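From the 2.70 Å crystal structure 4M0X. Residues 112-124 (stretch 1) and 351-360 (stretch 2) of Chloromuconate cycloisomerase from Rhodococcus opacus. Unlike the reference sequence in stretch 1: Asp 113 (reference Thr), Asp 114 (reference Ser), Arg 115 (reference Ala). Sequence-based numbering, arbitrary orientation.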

ATOM      1  N   TRP A 112      24.532  -6.189  35.557  1.00 27.74           N
ATOM      2  CA  TRP A 112      25.269  -4.992  35.159  1.00 26.72           C
ATOM      3  C   TRP A 112      25.811  -4.194  36.361  1.00 26.08           C
ATOM      4  O   TRP A 112      26.951  -3.721  36.340  1.00 26.49           O
ATOM      5  CB  TRP A 112      24.433  -4.092  34.271  1.00 27.95           C
ATOM      6  CG  TRP A 112      24.290  -4.516  32.847  1.00 29.16           C
ATOM      7  CD1 TRP A 112      23.130  -4.839  32.208  1.00 28.31           C
ATOM      8  CD2 TRP A 112      25.327  -4.594  31.860  1.00 31.13           C
ATOM      9  NE1 TRP A 112      23.375  -5.135  30.891  1.00 30.06           N
ATOM     10  CE2 TRP A 112      24.719  -4.998  30.647  1.00 30.94           C
ATOM     11  CE3 TRP A 112      26.709  -4.352  31.876  1.00 31.63           C
ATOM     12  CZ2 TRP A 112      25.446  -5.191  29.465  1.00 29.57           C
ATOM     13  CZ3 TRP A 112      27.432  -4.546  30.690  1.00 32.24           C
ATOM     14  CH2 TRP A 112      26.787  -4.952  29.499  1.00 29.76           C
ATOM     15  N   ASP A 113      25.002  -4.041  37.402  1.00 24.86           N
ATOM     16  CA  ASP A 113      25.479  -3.451  38.658  1.00 25.68           C
ATOM     17  C   ASP A 113      26.762  -4.142  39.212  1.00 25.57           C
ATOM     18  O   ASP A 113      27.746  -3.495  39.567  1.00 23.44           O
ATOM     19  CB  ASP A 113      24.342  -3.507  39.674  1.00 26.32           C
ATOM     20  CG  ASP A 113      24.647  -2.733  40.938  1.00 27.84           C
ATOM     21  OD1 ASP A 113      24.718  -1.485  40.877  1.00 29.23           O
ATOM     22  OD2 ASP A 113      24.789  -3.365  42.006  1.00 27.72           O
ATOM     23  N   ASP A 114      26.723  -5.474  39.271  1.00 29.11           N
ATOM     24  CA  ASP A 114      27.876  -6.331  39.581  1.00 31.35           C
ATOM     25  C   ASP A 114      29.073  -5.943  38.688  1.00 32.75           C
ATOM     26  O   ASP A 114      30.209  -5.764  39.167  1.00 33.07           O
ATOM     27  CB  ASP A 114      27.471  -7.800  39.342  1.00 32.97           C
ATOM     28  CG  ASP A 114      28.373  -8.830  40.069  1.00 35.74           C
ATOM     29  OD1 ASP A 114      29.225  -8.455  40.914  1.00 36.62           O
ATOM     30  OD2 ASP A 114      28.217 -10.055  39.786  1.00 36.18           O
ATOM     31  N   ARG A 115      28.815  -5.794  37.393  1.00 32.49           N
ATOM     32  CA  ARG A 115      29.881  -5.538  36.460  1.00 34.77           C
ATOM     33  C   ARG A 115      30.546  -4.219  36.810  1.00 36.59           C
ATOM     34  O   ARG A 115      31.737  -4.179  37.132  1.00 37.86           O
ATOM     35  CB  ARG A 115      29.341  -5.522  35.040  1.00 34.62           C
ATOM     36  CG  ARG A 115      30.354  -5.997  34.025  1.00 33.57           C
ATOM     37  CD  ARG A 115      30.532  -7.500  34.092  1.00 32.27           C
ATOM     38  NE  ARG A 115      31.779  -7.849  33.436  1.00 35.22           N
ATOM     39  CZ  ARG A 115      32.985  -7.741  33.994  1.00 33.88           C
ATOM     40  NH1 ARG A 115      33.121  -7.325  35.246  1.00 33.90           N
ATOM     41  NH2 ARG A 115      34.060  -8.041  33.290  1.00 30.48           N
ATOM     42  N   GLU A 116      29.748  -3.155  36.784  1.00 38.41           N
ATOM     43  CA  GLU A 116      30.173  -1.819  37.186  1.00 36.49           C
ATOM     44  C   GLU A 116      30.964  -1.792  38.487  1.00 34.33           C
ATOM     45  O   GLU A 116      31.925  -1.061  38.622  1.00 36.30           O
ATOM     46  N   ARG A 117      30.579  -2.605  39.446  1.00 34.67           N
ATOM     47  CA  ARG A 117      31.334  -2.641  40.696  1.00 35.89           C
ATOM     48  C   ARG A 117      32.594  -3.477  40.722  1.00 36.24           C
ATOM     49  O   ARG A 117      33.528  -3.138  41.429  1.00 34.83           O
ATOM     50  CB  ARG A 117      30.432  -3.084  41.799  1.00 33.23           C
ATOM     51  CG  ARG A 117      29.479  -1.984  42.071  1.00 36.00           C
ATOM     52  CD  ARG A 117      28.435  -2.486  42.984  1.00 37.72           C
ATOM     53  NE  ARG A 117      27.441  -1.457  43.128  1.00 41.62           N
ATOM     54  CZ  ARG A 117      26.308  -1.634  43.784  1.00 46.33           C
ATOM     55  NH1 ARG A 117      26.046  -2.812  44.336  1.00 53.24           N
ATOM     56  NH2 ARG A 117      25.438  -0.643  43.887  1.00 48.12           N
ATOM     57  N   ARG A 118      32.614  -4.588  39.992  1.00 37.67           N
ATOM     58  CA  ARG A 118      33.859  -5.303  39.838  1.00 40.04           C
ATOM     59  C   ARG A 118      34.860  -4.345  39.162  1.00 39.28           C
ATOM     60  O   ARG A 118      35.953  -4.151  39.681  1.00 37.85           O
ATOM     61  CB  ARG A 118      33.662  -6.622  39.094  1.00 41.82           C
ATOM     62  CG  ARG A 118      32.673  -7.543  39.797  1.00 45.62           C
ATOM     63  CD  ARG A 118      32.271  -8.734  38.926  1.00 55.89           C
ATOM     64  NE  ARG A 118      30.914  -8.598  38.373  1.00 65.11           N
ATOM     65  CZ  ARG A 118      30.539  -8.954  37.137  1.00 71.07           C
ATOM     66  NH1 ARG A 118      31.438  -9.457  36.297  1.00 75.33           N
ATOM     67  NH2 ARG A 118      29.268  -8.800  36.727  1.00 66.31           N
ATOM     68  N   SER A 119      34.459  -3.700  38.060  1.00 36.55           N
ATOM     69  CA  SER A 119      35.325  -2.766  37.343  1.00 33.88           C
ATOM     70  C   SER A 119      35.492  -1.422  38.072  1.00 33.82           C
ATOM     71  O   SER A 119      36.316  -0.616  37.687  1.00 32.06           O
ATOM     72  CB  SER A 119      34.795  -2.526  35.925  1.00 36.74           C
ATOM     73  OG  SER A 119      35.010  -3.640  35.066  1.00 38.72           O
ATOM     74  N   ARG A 120      34.719  -1.173  39.128  1.00 35.29           N
ATOM     75  CA  ARG A 120      34.831   0.090  39.879  1.00 33.61           C
ATOM     76  C   ARG A 120      34.447   1.323  39.050  1.00 35.17           C
ATOM     77  O   ARG A 120      35.052   2.369  39.210  1.00 35.43           O
ATOM     78  N   ILE A 121      33.457   1.185  38.157  1.00 34.97           N
ATOM     79  CA  ILE A 121      32.905   2.308  37.363  1.00 35.55           C
ATOM     80  C   ILE A 121      31.382   2.314  37.244  1.00 32.45           C
ATOM     81  O   ILE A 121      30.748   1.288  37.420  1.00 31.34           O
ATOM     82  CB  ILE A 121      33.445   2.342  35.915  1.00 36.53           C
ATOM     83  CG1 ILE A 121      33.375   0.938  35.299  1.00 35.36           C
ATOM     84  CG2 ILE A 121      34.805   3.033  35.888  1.00 35.91           C
ATOM     85  CD1 ILE A 121      34.040   0.808  33.953  1.00 35.91           C
ATOM     86  N   PRO A 122      30.795   3.477  36.912  1.00 30.02           N
ATOM     87  CA  PRO A 122      29.352   3.531  36.678  1.00 29.86           C
ATOM     88  C   PRO A 122      28.934   2.788  35.399  1.00 30.16           C
ATOM     89  O   PRO A 122      29.643   2.847  34.393  1.00 31.89           O
ATOM     90  CB  PRO A 122      29.061   5.038  36.576  1.00 28.68           C
ATOM     91  CG  PRO A 122      30.345   5.654  36.197  1.00 29.60           C
ATOM     92  CD  PRO A 122      31.424   4.805  36.819  1.00 29.47           C
ATOM     93  N   VAL A 123      27.806   2.082  35.425  1.00 29.20           N
ATOM     94  CA  VAL A 123      27.397   1.322  34.249  1.00 30.26           C
ATOM     95  C   VAL A 123      27.411   2.239  33.027  1.00 31.90           C
ATOM     96  O   VAL A 123      27.930   1.855  31.979  1.00 31.54           O
ATOM     97  CB  VAL A 123      26.016   0.651  34.411  1.00 31.60           C
ATOM     98  CG1 VAL A 123      25.620  -0.036  33.113  1.00 30.65           C
ATOM     99  CG2 VAL A 123      26.026  -0.352  35.567  1.00 31.18           C
ATOM    100  N   SER A 124      26.887   3.463  33.183  1.00 30.90           N
ATOM    101  CA  SER A 124      26.951   4.494  32.137  1.00 30.20           C
ATOM    102  C   SER A 124      28.257   4.578  31.350  1.00 29.38           C
ATOM    103  O   SER A 124      28.222   4.921  30.183  1.00 29.90           O
ATOM    104  CB  SER A 124      26.574   5.868  32.684  1.00 33.16           C
ATOM    105  OG  SER A 124      27.397   6.240  33.775  1.00 36.13           O
ATOM    106  N   PRO A 351      23.278   9.277  39.219  1.00 26.67           N
ATOM    107  CA  PRO A 351      24.313   8.610  40.005  1.00 27.12           C
ATOM    108  C   PRO A 351      25.574   8.319  39.176  1.00 28.26           C
ATOM    109  O   PRO A 351      25.487   7.974  37.981  1.00 28.97           O
ATOM    110  CB  PRO A 351      23.623   7.314  40.469  1.00 25.57           C
ATOM    111  CG  PRO A 351      22.186   7.711  40.546  1.00 25.83           C
ATOM    112  CD  PRO A 351      21.991   8.577  39.315  1.00 26.16           C
ATOM    113  N   THR A 352      26.728   8.477  39.823  1.00 28.05           N
ATOM    114  CA  THR A 352      28.035   8.390  39.190  1.00 28.13           C
ATOM    115  C   THR A 352      28.890   7.304  39.848  1.00 29.36           C
ATOM    116  O   THR A 352      29.922   6.897  39.293  1.00 31.87           O
ATOM    117  CB  THR A 352      28.791   9.755  39.235  1.00 28.46           C
ATOM    118  OG1 THR A 352      28.839  10.258  40.583  1.00 30.77           O
ATOM    119  CG2 THR A 352      28.114  10.798  38.348  1.00 27.86           C
ATOM    120  N   GLY A 353      28.472   6.839  41.028  1.00 28.89           N
ATOM    121  CA  GLY A 353      29.226   5.831  41.782  1.00 26.98           C
ATOM    122  C   GLY A 353      29.375   4.568  40.957  1.00 27.14           C
ATOM    123  O   GLY A 353      28.778   4.466  39.889  1.00 27.88           O
ATOM    124  N   PRO A 354      30.163   3.587  41.430  1.00 28.03           N
ATOM    125  CA  PRO A 354      30.324   2.422  40.537  1.00 27.72           C
ATOM    126  C   PRO A 354      29.043   1.625  40.461  1.00 28.54           C
ATOM    127  O   PRO A 354      28.158   1.803  41.323  1.00 28.02           O
ATOM    128  CB  PRO A 354      31.442   1.591  41.198  1.00 27.17           C
ATOM    129  CG  PRO A 354      31.955   2.419  42.327  1.00 26.09           C
ATOM    130  CD  PRO A 354      30.908   3.431  42.693  1.00 26.15           C
ATOM    131  N   GLY A 355      28.956   0.762  39.441  1.00 29.28           N
ATOM    132  CA  GLY A 355      27.765  -0.034  39.149  1.00 27.26           C
ATOM    133  C   GLY A 355      26.571   0.831  38.781  1.00 29.71           C
ATOM    134  O   GLY A 355      26.696   1.841  38.063  1.00 29.17           O
ATOM    135  N   SER A 356      25.404   0.442  39.286  1.00 30.05           N
ATOM    136  CA  SER A 356      24.203   1.245  39.174  1.00 28.55           C
ATOM    137  C   SER A 356      24.361   2.562  39.912  1.00 28.51           C
ATOM    138  O   SER A 356      23.565   3.460  39.724  1.00 28.51           O
ATOM    139  CB  SER A 356      23.051   0.508  39.799  1.00 28.56           C
ATOM    140  OG  SER A 356      23.197   0.541  41.211  1.00 30.76           O
ATOM    141  N   GLY A 357      25.365   2.660  40.784  1.00 29.55           N
ATOM    142  CA  GLY A 357      25.607   3.887  41.556  1.00 28.87           C
ATOM    143  C   GLY A 357      24.966   4.028  42.924  1.00 28.57           C
ATOM    144  O   GLY A 357      25.132   5.043  43.558  1.00 30.58           O
ATOM    145  N   VAL A 358      24.223   3.019  43.367  1.00 30.74           N
ATOM    146  CA  VAL A 358      23.595   2.986  44.700  1.00 31.96           C
ATOM    147  C   VAL A 358      23.936   1.661  45.330  1.00 31.97           C
ATOM    148  O   VAL A 358      24.147   0.695  44.606  1.00 33.29           O
ATOM    149  CB  VAL A 358      22.052   3.094  44.661  1.00 31.01           C
ATOM    150  CG1 VAL A 358      21.617   4.528  44.380  1.00 30.26           C
ATOM    151  CG2 VAL A 358      21.480   2.123  43.642  1.00 31.51           C
ATOM    152  N   ASN A 359      23.970   1.614  46.663  1.00 31.61           N
ATOM    153  CA  ASN A 359      24.369   0.420  47.399  1.00 29.72           C
ATOM    154  C   ASN A 359      23.282  -0.087  48.316  1.00 30.29           C
ATOM    155  O   ASN A 359      22.461   0.694  48.791  1.00 29.59           O
ATOM    156  CB  ASN A 359      25.603   0.737  48.197  1.00 31.09           C
ATOM    157  CG  ASN A 359      26.815   0.961  47.310  1.00 34.77           C
ATOM    158  OD1 ASN A 359      27.298   2.080  47.190  1.00 35.11           O
ATOM    159  ND2 ASN A 359      27.305  -0.109  46.667  1.00 33.22           N
ATOM    160  N   LEU A 360      23.233  -1.398  48.548  1.00 29.30           N
ATOM    161  CA  LEU A 360      22.309  -1.911  49.555  1.00 28.84           C
ATOM    162  C   LEU A 360      22.488  -1.319  50.958  1.00 29.05           C
ATOM    163  O   LEU A 360      23.596  -1.057  51.420  1.00 27.25           O
ATOM    164  CB  LEU A 360      22.429  -3.409  49.686  1.00 29.21           C
ATOM    165  CG  LEU A 360      21.344  -4.152  48.943  1.00 31.81           C
ATOM    166  CD1 LEU A 360      21.420  -5.613  49.353  1.00 30.50           C
ATOM    167  CD2 LEU A 360      19.963  -3.560  49.207  1.00 30.39           C
TER
HETATM  168  O   HOH W   1      27.377   8.229  36.006  1.00 30.50           O

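The contact is held first by backbone. Gly 355 N donates to Ile 121 O at 2.8 Å, and Val 123 N donates to Gly 355 O at 2.9 Å, so one glycine offers both its amide and its carbonyl to the segment that follows the helix. Together the two bonds make a single beta bridge between Pro 122 and Gly 355. Pro 122 lacks an amide hydrogen, but the pattern does not need one: its flanking residues supply the acceptor and the donor. Weaker CA-H...O contacts reinforce the same two carbonyls, Pro 354 CA lying 3.3 Å from Ile 121 O and Pro 122 CA 3.4 Å from Gly 355 O.

The second polar anchor is Asp 113, a residue that differs from the reference sequence. Its OD1 accepts from both Ser 356 N and Ser 356 OG, each at 2.6 Å, so backbone and side chain of one serine converge on a single carboxylate oxygen. The model crowds this oxygen against Ser 356 CB, and its exact place is therefore less sure. The other oxygen, Asp 113 OD2, lies 2.7 Å from Arg 117 NH1 one helical turn on; this salt bridge is a matter of charge alone, because the oxygen sits well out of the guanidinium plane and no N-H points at it.

Arg 117, with 86 Å² covered, carries its extended side chain across the second stretch. Pro 354 O and Val 358 O lie at the edge of the guanidinium, near its plane, while Asn 359 ND2 lies over one face. The 2.0 Å between Arg 117 NH2 and Val 358 O is too short to be real and is best read as a modelling clash, and Arg 117 NH2 and Asn 359 ND2, 3.4 Å apart, are both donors. No hydrogen bond can be read from this group.

Backbone shape makes this approach possible. Pro 354 to Gly 357 form a type II' turn, closed by a weak bond from Gly 357 N to Pro 354 O at 3.0 Å. Gly 355 has positive phi, which favours glycine, and the helix leaves no space beside it: an ideal CB would stand 2.7 Å from Asp 113 O and 2.8 Å from Arg 117 NE. The bare CA lets the helix backbone come close, with Glu 116 CA only 3.6 Å from Gly 355 CA. Gly 357 is constrained from within its own stretch, since a CB there would meet Pro 351 CB at 2.7 Å.

Prolines supply much of the packing. Pro 354 CB rests 3.7 Å from Glu 116 O and also 3.7 Å from Arg 120 C, while Pro 122 places CG 3.4 Å from Thr 352 O and CB 3.4 Å from Gly 353 O. A water donates to Pro 351 O at 2.7 Å and hydrogen-bonds with Ser 124 OG at 3.0 Å, linking residues that do not touch directly.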